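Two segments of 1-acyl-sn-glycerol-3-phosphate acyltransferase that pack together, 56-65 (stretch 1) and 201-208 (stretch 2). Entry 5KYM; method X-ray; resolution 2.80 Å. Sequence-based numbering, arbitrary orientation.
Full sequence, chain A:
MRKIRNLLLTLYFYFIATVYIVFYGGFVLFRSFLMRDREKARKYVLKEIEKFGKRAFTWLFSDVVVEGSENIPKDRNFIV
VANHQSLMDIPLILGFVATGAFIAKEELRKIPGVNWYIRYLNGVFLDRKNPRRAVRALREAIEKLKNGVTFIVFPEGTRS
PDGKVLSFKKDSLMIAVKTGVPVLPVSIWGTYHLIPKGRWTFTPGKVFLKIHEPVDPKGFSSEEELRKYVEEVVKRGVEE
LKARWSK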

ATOM      1  N   ALA A  56     -11.680  -5.612  -1.970  1.00 45.39           N
ATOM      2  CA  ALA A  56     -10.764  -6.608  -2.488  1.00 43.28           C
ATOM      3  C   ALA A  56     -10.647  -7.825  -1.591  1.00 40.76           C
ATOM      4  O   ALA A  56     -10.663  -9.003  -2.036  1.00 37.39           O
ATOM      5  N   PHE A  57     -10.490  -7.546  -0.310  1.00 39.33           N
ATOM      6  CA  PHE A  57     -10.286  -8.637   0.602  1.00 39.55           C
ATOM      7  C   PHE A  57     -11.581  -9.412   0.778  1.00 39.51           C
ATOM      8  O   PHE A  57     -11.519 -10.624   1.007  1.00 40.22           O
ATOM      9  N   THR A  58     -12.742  -8.775   0.602  1.00 38.66           N
ATOM     10  CA  THR A  58     -14.003  -9.533   0.695  1.00 39.40           C
ATOM     11  C   THR A  58     -14.151 -10.459  -0.483  1.00 41.16           C
ATOM     12  O   THR A  58     -14.523 -11.602  -0.310  1.00 45.14           O
ATOM     13  N   TRP A  59     -13.781 -10.018  -1.672  1.00 40.84           N
ATOM     14  CA  TRP A  59     -13.761 -10.942  -2.790  1.00 42.81           C
ATOM     15  C   TRP A  59     -12.898 -12.216  -2.564  1.00 44.49           C
ATOM     16  O   TRP A  59     -13.083 -13.230  -3.227  1.00 43.72           O
ATOM     17  N   LEU A  60     -11.915 -12.118  -1.674  1.00 46.85           N
ATOM     18  CA  LEU A  60     -11.071 -13.262  -1.260  1.00 47.74           C
ATOM     19  C   LEU A  60     -11.553 -13.978   0.012  1.00 45.87           C
ATOM     20  O   LEU A  60     -10.911 -14.942   0.472  1.00 43.15           O
ATOM     21  N   PHE A  61     -12.692 -13.568   0.555  1.00 45.97           N
ATOM     22  CA  PHE A  61     -13.184 -14.174   1.812  1.00 49.74           C
ATOM     23  C   PHE A  61     -12.063 -14.212   2.863  1.00 49.85           C
ATOM     24  O   PHE A  61     -11.843 -15.240   3.511  1.00 52.75           O
ATOM     25  N   SER A  62     -11.355 -13.078   2.996  1.00 46.71           N
ATOM     26  CA  SER A  62     -10.205 -12.923   3.869  1.00 44.19           C
ATOM     27  C   SER A  62     -10.439 -11.766   4.803  1.00 43.92           C
ATOM     28  O   SER A  62     -10.725 -10.674   4.295  1.00 44.76           O
ATOM     29  N   ASP A  63     -10.367 -11.968   6.144  1.00 43.82           N
ATOM     30  CA  ASP A  63     -10.802 -10.884   7.079  1.00 43.26           C
ATOM     31  C   ASP A  63      -9.667  -9.995   7.463  1.00 40.94           C
ATOM     32  O   ASP A  63      -8.649 -10.485   7.973  1.00 43.87           O
ATOM     33  N   VAL A  64      -9.799  -8.693   7.253  1.00 37.97           N
ATOM     34  CA  VAL A  64      -8.732  -7.778   7.603  1.00 37.00           C
ATOM     35  C   VAL A  64      -8.916  -7.349   9.062  1.00 37.27           C
ATOM     36  O   VAL A  64     -10.013  -7.286   9.538  1.00 38.23           O
ATOM     37  N   VAL A  65      -7.855  -7.077   9.794  1.00 38.19           N
ATOM     38  CA  VAL A  65      -7.991  -6.575  11.184  1.00 40.15           C
ATOM     39  C   VAL A  65      -6.896  -5.570  11.400  1.00 42.25           C
ATOM     40  O   VAL A  65      -5.734  -5.867  11.207  1.00 42.97           O
ATOM     41  N   THR A 201      -2.222 -17.757  -7.971  1.00 53.52           N
ATOM     42  CA  THR A 201      -3.468 -18.111  -7.283  1.00 51.40           C
ATOM     43  C   THR A 201      -3.570 -17.623  -5.851  1.00 50.93           C
ATOM     44  O   THR A 201      -2.578 -17.453  -5.149  1.00 51.59           O
ATOM     45  N   PHE A 202      -4.815 -17.486  -5.395  1.00 50.24           N
ATOM     46  CA  PHE A 202      -5.120 -17.050  -4.042  1.00 50.42           C
ATOM     47  C   PHE A 202      -5.461 -18.229  -3.153  1.00 52.30           C
ATOM     48  O   PHE A 202      -5.786 -19.288  -3.651  1.00 55.30           O
ATOM     49  N   THR A 203      -5.342 -18.051  -1.840  1.00 53.32           N
ATOM     50  CA  THR A 203      -5.897 -18.963  -0.833  1.00 54.50           C
ATOM     51  C   THR A 203      -6.395 -18.100   0.296  1.00 55.85           C
ATOM     52  O   THR A 203      -5.624 -17.305   0.802  1.00 58.74           O
ATOM     53  N   PRO A 204      -7.657 -18.236   0.736  1.00 54.21           N
ATOM     54  CA  PRO A 204      -8.111 -17.342   1.823  1.00 52.11           C
ATOM     55  C   PRO A 204      -7.344 -17.485   3.132  1.00 49.93           C
ATOM     56  O   PRO A 204      -6.667 -18.489   3.339  1.00 48.88           O
ATOM     57  N   GLY A 205      -7.504 -16.484   4.006  1.00 47.73           N
ATOM     58  CA  GLY A 205      -6.844 -16.412   5.334  1.00 46.33           C
ATOM     59  C   GLY A 205      -7.037 -15.075   5.990  1.00 45.73           C
ATOM     60  O   GLY A 205      -7.539 -14.168   5.381  1.00 47.70           O
ATOM     61  N   LYS A 206      -6.607 -14.896   7.218  1.00 46.76           N
ATOM     62  CA  LYS A 206      -6.789 -13.605   7.884  1.00 46.81           C
ATOM     63  C   LYS A 206      -5.617 -12.692   7.552  1.00 46.26           C
ATOM     64  O   LYS A 206      -4.480 -13.137   7.496  1.00 48.61           O
ATOM     65  N   VAL A 207      -5.874 -11.419   7.314  1.00 43.61           N
ATOM     66  CA  VAL A 207      -4.799 -10.433   7.207  1.00 42.63           C
ATOM     67  C   VAL A 207      -4.856  -9.532   8.446  1.00 42.47           C
ATOM     68  O   VAL A 207      -5.963  -9.133   8.869  1.00 43.96           O
ATOM     69  N   PHE A 208      -3.694  -9.230   9.016  1.00 40.65           N
ATOM     70  CA  PHE A 208      -3.551  -8.273  10.111  1.00 40.75           C
ATOM     71  C   PHE A 208      -2.660  -7.130   9.711  1.00 40.32           C
ATOM     72  O   PHE A 208      -1.708  -7.293   8.997  1.00 42.71           O
TER

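Packing of residues 56-65 against 201-208 in 1-acyl-sn-glycerol-3-phosphate acyltransferase, two segments of one chain that bury 535 Å² between them, both sides summed. At the start of stretch 1, in a weakly bonded helical turn, Ala56, Thr58 and Trp59 lie out of reach of stretch 2, whereas Phe57 points toward it. With chi1 at m and chi2 at 78°, the Phe57 ring extends to the isopropyl group of Val207, its CE2 4.0 Å from Val207 CG2; the methyl meets the ring obliquely. Leu60 also points toward stretch 2. Its m,t rotamer sets CD2 over one face of the Phe202 ring, a CH-pi contact 3.7 Å from the ring centroid and 26° off the normal; the closest atoms, Leu60 CD2 and Phe202 CD1, are 3.4 Å apart. Phe202 (chi1 m, chi2 -87°) points back toward stretch 1, so the two buried side chains meet directly. Phe61, the first residue after the helix to leave helical phi/psi, has positive phi in a Schellman motif; its CB starts sideways and its m rotamer leads the ring away, leaving the backbone to make the contact, with Phe61 O 3.7 Å from Pro204 CB. Pro204 CB also lies 3.5 Å from Leu60 O, so the sideways-pointing Pro204 ring packs beside two successive carbonyls. Ser62, sideways and m, supplies the polar side-chain link: its OG accepts a hydrogen bond from Gly205 N (3.3 Å, 149°). Ser62 OG also lies 3.5 Å from Pro204 CA, and Ser62 CB comes within 3.1 Å of Gly205 O. Asp63, sideways and m, keeps its exposed carboxylate out of the contact; its backbone O instead accepts a hydrogen bond from Val207 N (3.0 Å). Beside it, Lys206 points away overall, although its CB touches stretch 1, and its NZ is hydrogen-bonded elsewhere in the structure. From here the chains run as parallel strands. Val64 pairs with Val207, and both t side chains lie on the same face of the sheet, Val64 CG2 4.4 Å from Val207 CB. Val207 O receives a CA-H...O contact from Val64 CA (3.3 Å) and a weak hydrogen bond from Val65 N (2.9 Å). Val65 (t) and Phe208 (chi1 m, chi2 85°) occupy the other face, where Val65 CB approaches Phe208 CD2 obliquely at 3.9 Å; the backbones also meet here, Phe208 CA making a CA-H...O contact with Val65 O at 3.4 Å. Apolar packing thus dominates between side chains, while the polar links all involve backbone atoms.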

ATOM      1  CB  ALA A  56      -9.383  -5.990  -2.628  1.00 45.74           C
ATOM      2  CB  PHE A  57      -9.635  -8.186   1.901  1.00 39.58           C
ATOM      3  CG  PHE A  57      -8.249  -7.759   1.706  1.00 40.78           C
ATOM      4  CD1 PHE A  57      -7.984  -6.523   1.182  1.00 42.13           C
ATOM      5  CD2 PHE A  57      -7.212  -8.619   1.928  1.00 44.10           C
ATOM      6  CE1 PHE A  57      -6.701  -6.143   0.880  1.00 43.85           C
ATOM      7  CE2 PHE A  57      -5.899  -8.256   1.602  1.00 45.69           C
ATOM      8  CZ  PHE A  57      -5.654  -7.006   1.075  1.00 44.56           C
ATOM      9  CB  THR A  58     -15.264  -8.693   0.854  1.00 38.47           C
ATOM     10  OG1 THR A  58     -15.698  -8.259  -0.414  1.00 41.51           O
ATOM     11  CG2 THR A  58     -15.068  -7.533   1.743  1.00 37.06           C
ATOM     12  CB  TRP A  59     -13.319 -10.228  -4.042  1.00 42.55           C
ATOM     13  CG  TRP A  59     -14.057  -9.042  -4.301  1.00 43.72           C
ATOM     14  CD1 TRP A  59     -15.318  -8.775  -3.947  1.00 45.88           C
ATOM     15  CD2 TRP A  59     -13.607  -7.921  -5.025  1.00 45.92           C
ATOM     16  NE1 TRP A  59     -15.701  -7.521  -4.374  1.00 46.06           N
ATOM     17  CE2 TRP A  59     -14.659  -6.990  -5.068  1.00 46.42           C
ATOM     18  CE3 TRP A  59     -12.402  -7.600  -5.649  1.00 48.74           C
ATOM     19  CZ2 TRP A  59     -14.544  -5.760  -5.718  1.00 48.84           C
ATOM     20  CZ3 TRP A  59     -12.280  -6.376  -6.288  1.00 49.59           C
ATOM     21  CH2 TRP A  59     -13.325  -5.470  -6.313  1.00 48.84           C
ATOM     22  CB  LEU A  60      -9.597 -12.818  -1.115  1.00 48.96           C
ATOM     23  CG  LEU A  60      -9.030 -12.274  -2.429  1.00 49.25           C
ATOM     24  CD1 LEU A  60      -7.734 -11.549  -2.242  1.00 52.23           C
ATOM     25  CD2 LEU A  60      -8.822 -13.384  -3.421  1.00 49.74           C
ATOM     26  CB  PHE A  61     -13.765 -15.594   1.558  1.00 51.55           C
ATOM     27  CG  PHE A  61     -14.793 -15.617   0.446  1.00 51.40           C
ATOM     28  CD1 PHE A  61     -16.095 -15.267   0.692  1.00 51.89           C
ATOM     29  CD2 PHE A  61     -14.426 -15.908  -0.866  1.00 54.18           C
ATOM     30  CE1 PHE A  61     -17.014 -15.185  -0.318  1.00 52.66           C
ATOM     31  CE2 PHE A  61     -15.325 -15.845  -1.898  1.00 52.93           C
ATOM     32  CZ  PHE A  61     -16.616 -15.464  -1.623  1.00 55.68           C
ATOM     33  CB  SER A  62      -8.971 -12.679   3.010  1.00 42.33           C
ATOM     34  OG  SER A  62      -8.566 -13.873   2.325  1.00 39.35           O
ATOM     35  CB  ASP A  63     -11.473 -11.405   8.330  1.00 47.87           C
ATOM     36  CG  ASP A  63     -12.818 -12.038   8.057  1.00 54.58           C
ATOM     37  OD1 ASP A  63     -12.813 -12.991   7.256  1.00 69.26           O
ATOM     38  OD2 ASP A  63     -13.872 -11.625   8.586  1.00 57.19           O
ATOM     39  CB  VAL A  64      -8.726  -6.590   6.622  1.00 35.63           C
ATOM     40  CG1 VAL A  64      -7.657  -5.563   6.987  1.00 35.97           C
ATOM     41  CG2 VAL A  64      -8.454  -7.086   5.241  1.00 35.11           C
ATOM     42  CB  VAL A  65      -7.812  -7.710  12.230  1.00 39.79           C
ATOM     43  CG1 VAL A  65      -7.794  -7.213  13.636  1.00 38.92           C
ATOM     44  CG2 VAL A  65      -8.899  -8.725  12.082  1.00 40.81           C
ATOM     45  CB  THR A 201      -3.711 -19.661  -7.189  1.00 50.97           C
ATOM     46  OG1 THR A 201      -2.795 -20.316  -6.283  1.00 46.89           O
ATOM     47  CG2 THR A 201      -3.650 -20.260  -8.537  1.00 51.47           C
ATOM     48  CB  PHE A 202      -6.303 -16.113  -4.108  1.00 49.48           C
ATOM     49  CG  PHE A 202      -6.000 -14.814  -4.806  1.00 49.56           C
ATOM     50  CD1 PHE A 202      -5.470 -13.741  -4.109  1.00 48.22           C
ATOM     51  CD2 PHE A 202      -6.231 -14.670  -6.171  1.00 48.91           C
ATOM     52  CE1 PHE A 202      -5.203 -12.557  -4.753  1.00 47.23           C
ATOM     53  CE2 PHE A 202      -5.912 -13.484  -6.820  1.00 47.43           C
ATOM     54  CZ  PHE A 202      -5.431 -12.430  -6.108  1.00 46.96           C
ATOM     55  CB  THR A 203      -4.835 -19.906  -0.198  1.00 57.25           C
ATOM     56  OG1 THR A 203      -3.890 -19.153   0.520  1.00 56.83           O
ATOM     57  CG2 THR A 203      -3.999 -20.680  -1.223  1.00 60.80           C
ATOM     58  CB  PRO A 204      -9.550 -17.771   2.044  1.00 55.37           C
ATOM     59  CG  PRO A 204      -9.954 -18.310   0.746  1.00 56.83           C
ATOM     60  CD  PRO A 204      -8.738 -19.073   0.234  1.00 54.75           C
ATOM     61  CB  LYS A 206      -6.836 -13.803   9.369  1.00 51.06           C
ATOM     62  CG  LYS A 206      -7.829 -14.871   9.800  1.00 56.64           C
ATOM     63  CD  LYS A 206      -7.960 -14.975  11.298  1.00 60.53           C
ATOM     64  CE  LYS A 206      -7.008 -15.998  11.869  1.00 64.27           C
ATOM     65  NZ  LYS A 206      -6.994 -15.713  13.325  1.00 71.21           N
ATOM     66  CB  VAL A 207      -4.967  -9.599   5.937  1.00 41.83           C
ATOM     67  CG1 VAL A 207      -3.897  -8.524   5.817  1.00 41.90           C
ATOM     68  CG2 VAL A 207      -4.941 -10.516   4.733  1.00 42.22           C
ATOM     69  CB  PHE A 208      -2.883  -8.939  11.298  1.00 41.93           C
ATOM     70  CG  PHE A 208      -3.633 -10.079  11.836  1.00 43.43           C
ATOM     71  CD1 PHE A 208      -3.488 -11.334  11.281  1.00 44.15           C
ATOM     72  CD2 PHE A 208      -4.581  -9.875  12.847  1.00 44.35           C
ATOM     73  CE1 PHE A 208      -4.217 -12.397  11.805  1.00 47.37           C
ATOM     74  CE2 PHE A 208      -5.318 -10.930  13.362  1.00 44.37           C
ATOM     75  CZ  PHE A 208      -5.133 -12.201  12.850  1.00 45.40           C
TER